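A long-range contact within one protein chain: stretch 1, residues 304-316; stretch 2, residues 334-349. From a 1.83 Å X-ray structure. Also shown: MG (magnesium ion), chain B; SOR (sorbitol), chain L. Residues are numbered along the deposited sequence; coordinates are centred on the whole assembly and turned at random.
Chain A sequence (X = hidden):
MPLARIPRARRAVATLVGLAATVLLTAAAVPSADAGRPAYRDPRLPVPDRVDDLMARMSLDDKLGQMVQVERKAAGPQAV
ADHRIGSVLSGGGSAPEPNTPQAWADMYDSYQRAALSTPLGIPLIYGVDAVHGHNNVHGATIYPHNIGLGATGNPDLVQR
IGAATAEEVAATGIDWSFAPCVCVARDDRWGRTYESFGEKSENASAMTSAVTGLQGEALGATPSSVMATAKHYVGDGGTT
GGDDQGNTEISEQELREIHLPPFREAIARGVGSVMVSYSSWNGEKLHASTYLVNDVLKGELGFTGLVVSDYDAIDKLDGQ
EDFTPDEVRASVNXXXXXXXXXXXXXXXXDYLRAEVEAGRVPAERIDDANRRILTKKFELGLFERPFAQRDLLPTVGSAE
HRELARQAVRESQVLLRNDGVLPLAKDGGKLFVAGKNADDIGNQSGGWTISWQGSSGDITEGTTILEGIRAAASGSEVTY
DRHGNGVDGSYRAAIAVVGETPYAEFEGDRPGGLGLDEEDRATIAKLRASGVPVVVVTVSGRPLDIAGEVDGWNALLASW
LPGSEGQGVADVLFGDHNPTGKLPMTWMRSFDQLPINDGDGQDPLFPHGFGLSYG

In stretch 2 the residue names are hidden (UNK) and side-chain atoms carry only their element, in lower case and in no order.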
# COMPACT_ATOMS: atom_id res chain seq x y z
N THR A 304 -7.37 -18.47 9.73
CA THR A 304 -7.87 -18.36 11.10
C THR A 304 -7.80 -16.94 11.65
O THR A 304 -8.07 -16.73 12.84
CB THR A 304 -7.10 -19.29 12.04
OG1 THR A 304 -5.73 -18.85 12.12
CG2 THR A 304 -7.15 -20.72 11.57
N GLY A 305 -7.45 -15.97 10.82
CA GLY A 305 -7.22 -14.62 11.28
C GLY A 305 -8.45 -13.74 11.16
O GLY A 305 -9.58 -14.21 11.07
N LEU A 306 -8.20 -12.44 11.14
CA LEU A 306 -9.26 -11.43 11.21
C LEU A 306 -9.59 -10.96 9.80
O LEU A 306 -8.74 -10.37 9.13
CB LEU A 306 -8.77 -10.26 12.07
CG LEU A 306 -9.69 -9.17 12.62
CD1 LEU A 306 -8.89 -8.34 13.63
CD2 LEU A 306 -10.25 -8.29 11.52
N VAL A 307 -10.83 -11.19 9.36
CA VAL A 307 -11.29 -10.70 8.06
C VAL A 307 -11.95 -9.34 8.27
O VAL A 307 -12.95 -9.22 8.98
CB VAL A 307 -12.26 -11.68 7.40
CG1 VAL A 307 -12.73 -11.12 6.06
CG2 VAL A 307 -11.59 -13.03 7.23
N VAL A 308 -11.39 -8.30 7.64
CA VAL A 308 -11.89 -6.94 7.80
C VAL A 308 -12.45 -6.46 6.47
O VAL A 308 -11.94 -6.80 5.39
CB VAL A 308 -10.79 -6.00 8.33
CG1 VAL A 308 -9.63 -5.90 7.34
CG2 VAL A 308 -11.35 -4.63 8.68
N SER A 309 -13.53 -5.67 6.53
CA SER A 309 -14.09 -5.06 5.34
C SER A 309 -13.22 -3.90 4.86
O SER A 309 -12.36 -3.40 5.59
CB SER A 309 -15.52 -4.56 5.60
OG SER A 309 -15.51 -3.25 6.16
N ASP A 310 -13.45 -3.47 3.62
CA ASP A 310 -12.92 -2.19 3.17
C ASP A 310 -13.82 -1.07 3.68
O ASP A 310 -14.86 -1.30 4.30
CB ASP A 310 -12.77 -2.16 1.64
CG ASP A 310 -11.63 -1.23 1.18
OD1 ASP A 310 -11.31 -0.24 1.88
OD2 ASP A 310 -11.05 -1.50 0.10
N TYR A 311 -13.41 0.16 3.39
CA TYR A 311 -13.93 1.36 4.04
C TYR A 311 -15.33 1.68 3.52
O TYR A 311 -15.50 1.94 2.33
CB TYR A 311 -12.96 2.50 3.75
CG TYR A 311 -13.16 3.82 4.46
CD1 TYR A 311 -13.89 4.84 3.86
CD2 TYR A 311 -12.55 4.07 5.69
CE1 TYR A 311 -14.03 6.08 4.50
CE2 TYR A 311 -12.69 5.30 6.33
CZ TYR A 311 -13.43 6.29 5.73
OH TYR A 311 -13.56 7.51 6.38
N ASP A 312 -16.32 1.65 4.42
CA ASP A 312 -17.73 1.80 4.05
C ASP A 312 -18.10 0.88 2.89
O ASP A 312 -18.88 1.23 2.01
CB ASP A 312 -18.08 3.26 3.70
CG ASP A 312 -18.03 4.19 4.90
OD1 ASP A 312 -18.14 3.70 6.05
OD2 ASP A 312 -17.89 5.41 4.71
N ALA A 313 -17.53 -0.33 2.90
CA ALA A 313 -17.74 -1.26 1.79
C ALA A 313 -19.14 -1.86 1.79
O ALA A 313 -19.68 -2.15 0.72
CB ALA A 313 -16.70 -2.37 1.83
N ILE A 314 -19.72 -2.11 2.97
CA ILE A 314 -21.06 -2.69 2.99
C ILE A 314 -22.08 -1.70 2.44
O ILE A 314 -23.10 -2.10 1.88
CB ILE A 314 -21.46 -3.17 4.40
CG1 ILE A 314 -21.59 -1.99 5.37
CG2 ILE A 314 -20.47 -4.19 4.93
CD1 ILE A 314 -22.22 -2.37 6.69
N ASP A 315 -21.81 -0.40 2.59
CA ASP A 315 -22.68 0.63 2.03
C ASP A 315 -22.87 0.46 0.53
O ASP A 315 -23.92 0.81 -0.01
CB ASP A 315 -22.10 2.02 2.27
CG ASP A 315 -21.73 2.26 3.71
OD1 ASP A 315 -21.40 1.29 4.43
OD2 ASP A 315 -21.75 3.44 4.11
N LYS A 316 -21.85 -0.04 -0.16
CA LYS A 316 -21.85 -0.06 -1.61
C LYS A 316 -22.49 -1.32 -2.19
O LYS A 316 -22.55 -1.46 -3.41
CB LYS A 316 -20.41 0.09 -2.13
CG LYS A 316 -19.68 1.29 -1.54
CD LYS A 316 -18.21 1.32 -1.94
CE LYS A 316 -17.43 2.32 -1.07
NZ LYS A 316 -17.86 3.74 -1.23
N UNK A 334 -21.66 -13.21 5.10
CA UNK A 334 -20.62 -13.63 4.17
C UNK A 334 -19.37 -14.11 4.90
O UNK A 334 -18.55 -14.80 4.28
c UNK A 334 -20.27 -12.50 3.20
N UNK A 335 -19.21 -13.78 6.18
CA UNK A 335 -18.05 -14.23 6.94
C UNK A 335 -17.08 -13.13 7.35
O UNK A 335 -16.04 -13.46 7.93
N UNK A 336 -17.37 -11.86 7.07
CA UNK A 336 -16.48 -10.78 7.49
C UNK A 336 -16.58 -10.58 9.00
O UNK A 336 -17.67 -10.63 9.58
c UNK A 336 -16.82 -8.50 4.35
c UNK A 336 -16.53 -9.71 5.22
c UNK A 336 -16.00 -8.28 7.23
c UNK A 336 -16.81 -9.49 6.71
N UNK A 337 -15.44 -10.33 9.64
CA UNK A 337 -15.37 -10.26 11.10
C UNK A 337 -15.44 -8.84 11.65
O UNK A 337 -16.04 -8.62 12.71
o UNK A 337 -14.87 -13.12 11.31
c UNK A 337 -13.92 -12.32 11.13
o UNK A 337 -12.86 -12.64 10.55
c UNK A 337 -14.07 -10.90 11.60
N UNK A 338 -14.81 -7.88 10.98
CA UNK A 338 -14.74 -6.51 11.47
C UNK A 338 -15.11 -5.57 10.34
O UNK A 338 -14.74 -5.79 9.18
c UNK A 338 -12.02 -5.10 14.95
c UNK A 338 -13.33 -6.18 11.99
s UNK A 338 -11.61 -4.47 13.32
c UNK A 338 -13.17 -4.74 12.45
N UNK A 339 -15.83 -4.51 10.67
CA UNK A 339 -16.41 -3.64 9.65
C UNK A 339 -15.85 -2.24 9.77
O UNK A 339 -16.02 -1.57 10.80
c UNK A 339 -18.82 -5.30 8.04
c UNK A 339 -18.45 -6.07 10.27
c UNK A 339 -18.46 -5.04 9.35
c UNK A 339 -19.25 -6.55 7.67
c UNK A 339 -19.27 -7.57 8.59
c UNK A 339 -18.87 -7.34 9.90
c UNK A 339 -17.94 -3.69 9.73
N UNK A 340 -15.16 -1.82 8.71
CA UNK A 340 -14.47 -0.54 8.66
C UNK A 340 -15.45 0.51 8.17
O UNK A 340 -15.99 0.39 7.07
s UNK A 340 -11.21 0.49 6.31
c UNK A 340 -12.41 0.62 7.66
c UNK A 340 -13.26 -0.64 7.73
c UNK A 340 -10.26 -0.92 6.82
N UNK A 341 -15.69 1.54 8.98
CA UNK A 341 -16.71 2.52 8.66
C UNK A 341 -16.23 3.92 8.99
O UNK A 341 -15.47 4.13 9.94
c UNK A 341 -18.03 2.20 9.39
s UNK A 341 -19.41 1.48 11.64
c UNK A 341 -17.92 2.24 10.92
c UNK A 341 -19.12 -0.26 11.28
N UNK A 342 -16.70 4.90 8.20
CA UNK A 342 -16.32 6.30 8.37
C UNK A 342 -17.10 6.98 9.48
O UNK A 342 -16.68 8.04 9.96
c UNK A 342 -16.53 7.07 7.07
o UNK A 342 -17.90 7.05 6.66
N UNK A 343 -18.24 6.40 9.87
CA UNK A 343 -19.13 6.94 10.88
C UNK A 343 -20.27 5.95 11.05
O UNK A 343 -20.24 4.87 10.46
o UNK A 343 -20.44 8.18 9.27
c UNK A 343 -19.68 8.31 10.47
N UNK A 344 -21.28 6.32 11.85
CA UNK A 344 -22.50 5.53 12.02
C UNK A 344 -22.27 4.23 12.80
O UNK A 344 -22.99 3.25 12.61
n UNK A 344 -20.57 5.42 6.75
n UNK A 344 -22.29 6.21 8.06
n UNK A 344 -22.72 4.72 6.36
c UNK A 344 -23.80 6.43 9.98
c UNK A 344 -23.69 6.29 8.47
c UNK A 344 -23.17 5.23 10.67
c UNK A 344 -21.86 5.45 7.05
N UNK A 345 -21.28 4.22 13.70
CA UNK A 345 -20.99 3.02 14.49
C UNK A 345 -22.18 2.60 15.34
O UNK A 345 -22.47 1.40 15.47
n UNK A 345 -19.90 6.31 17.41
c UNK A 345 -19.77 4.60 16.05
c UNK A 345 -19.77 3.26 15.37
n UNK A 345 -19.49 5.77 15.38
c UNK A 345 -20.03 4.95 17.33
c UNK A 345 -19.58 6.78 16.22
N UNK A 346 -22.88 3.56 15.94
CA UNK A 346 -24.04 3.20 16.75
C UNK A 346 -25.14 2.59 15.90
O UNK A 346 -25.81 1.64 16.33
c UNK A 346 -25.71 4.13 18.45
o UNK A 346 -25.34 6.34 19.21
o UNK A 346 -26.96 5.22 20.16
c UNK A 346 -26.03 5.32 19.33
c UNK A 346 -24.56 4.43 17.49
N UNK A 347 -25.33 3.10 14.68
CA UNK A 347 -26.34 2.51 13.81
C UNK A 347 -25.94 1.11 13.38
O UNK A 347 -26.78 0.21 13.32
c UNK A 347 -26.87 3.97 9.60
c UNK A 347 -28.02 3.78 10.57
n UNK A 347 -27.29 4.76 8.42
c UNK A 347 -27.65 2.81 11.66
c UNK A 347 -26.58 3.39 12.58
N UNK A 348 -24.65 0.89 13.09
CA UNK A 348 -24.21 -0.46 12.74
C UNK A 348 -24.50 -1.43 13.88
O UNK A 348 -25.05 -2.52 13.66
c UNK A 348 -21.89 -3.58 10.41
c UNK A 348 -22.21 -1.85 12.04
c UNK A 348 -21.32 -4.39 11.36
c UNK A 348 -21.19 -3.93 12.66
c UNK A 348 -21.64 -2.67 12.99
c UNK A 348 -22.72 -0.48 12.40
c UNK A 348 -22.33 -2.33 10.74
N UNK A 349 -24.16 -1.04 15.11
CA UNK A 349 -24.37 -1.92 16.25
C UNK A 349 -25.86 -2.21 16.43
O UNK A 349 -26.26 -3.36 16.65
c UNK A 349 -21.50 -0.48 18.43
c UNK A 349 -22.21 -1.32 17.39
c UNK A 349 -23.74 -1.32 17.52
c UNK A 349 -24.19 -2.10 18.74
MG MG B . -26.15 0.97 0.51
C1 SOR L . -7.63 0.10 1.04
C2 SOR L . -7.34 1.05 2.19
C3 SOR L . -8.56 1.94 2.40
C4 SOR L . -8.22 3.13 3.29
C5 SOR L . -9.18 4.31 3.10
C6 SOR L . -8.55 5.55 3.74
O1 SOR L . -6.43 -0.34 0.45
O2 SOR L . -7.06 0.31 3.36
O3 SOR L . -9.57 1.17 3.01
O4 SOR L . -8.22 2.74 4.65
O5 SOR L . -9.46 4.56 1.73
O6 SOR L . -9.16 6.72 3.26
O HOH W 1 -27.99 2.19 0.99

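Position 334 has a single side-chain carbon, out of reach of stretch 1. It is Ala-334. Position 335 has no side-chain atoms. Its phi is positive, and a CB would be jammed against the carbonyl O of Ala-334. It is Gly-335, in a Schellman motif at the end of a helix.

Position 336 carries four carbons, forked at the first, with one arm two carbons long. They pack on Val-307 and Ser-309. This is Ile-336; its CG1 lies 4.1 Å from CG1 of Val-307.

Position 337 has two carbons, the second bearing two oxygens. One oxygen accepts a hydrogen bond from the backbone of Val-307. This is Asp-337, with OD2 2.8 Å from N of Val-307.

Position 338 is an unbranched chain of two carbons, a sulfur and a carbon. Its CB is 3.8 Å from CD2 of Leu-306. It is Met-338. Position 339 has one carbon and then a six-carbon ring. Its CA-to-CB bond points away from stretch 1, yet the ring edge meets Ile-314. It is Phe-339, with CD2 3.7 Å from CG2 of Ile-314.

Position 340 again shows two carbons, a sulfur and a carbon in a row, and its CA-to-CB bond points toward stretch 1. The sulfur lies at the edge of the Tyr-311 ring. This is Met-340; its SD is 3.7 Å from CB of Tyr-311. Position 341 has the same atoms, but its CA-to-CB bond points away overall. Its CB still touches OD1 of Asp-312 at 3.7 Å. It is Met-341.

Position 342 has one carbon and one oxygen, and the oxygen reaches the carboxylate of Asp-312. It is Ser-342, whose OG donates to OD2 of Asp-312 at 2.5 Å. Position 343 has the same two atoms but makes no contact with stretch 1. It is Ser-343.

Position 344 has three carbons, a nitrogen, and a carbon carrying two more nitrogens. Two carboxylates, of Asp-312 and Asp-315, lie at the edge of that planar end. It is Arg-344, with NH2 2.8 Å from OD2 of Asp-315 and NH1 3.1 Å from OD1 of Asp-312.

Position 345 has one carbon and a five-membered ring with two nitrogens: His-345. Position 346 has three carbons, the last bearing two oxygens: Glu-346. Position 347 has four carbons ending in nitrogen: Lys-347. None of these three reaches stretch 1. Position 348 has one carbon and a six-carbon ring near Ile-314. It is Phe-348; CE1 is 3.9 Å from CD1 of Ile-314. Position 349 has four carbons, forked at the first, and is out of reach. It is Ile-349.

The contact begins with backbone pairing. Val-307 O accepts from Met-338 N at 3.0 Å, and Ser-309 N donates to Met-338 O at 2.9 Å. Ser-309 OG then accepts from Met-340 N at 2.9 Å, so beyond the single bridge of Val-308 with Met-338 a side chain takes the next backbone NH. Asp-312 N donates to Met-340 O at 3.0 Å. Beyond this, charge takes over: Arg-344 forms salt bridges with Asp-312 and Asp-315, although its hydrogen bond to Asp-312 is weak. Apolar pairs run along the contact, from Leu-306 with Met-338 to Ile-314 with Phe-348.

Stretch 2, residues 334-349: AGIDMFMMSSRHEKFI
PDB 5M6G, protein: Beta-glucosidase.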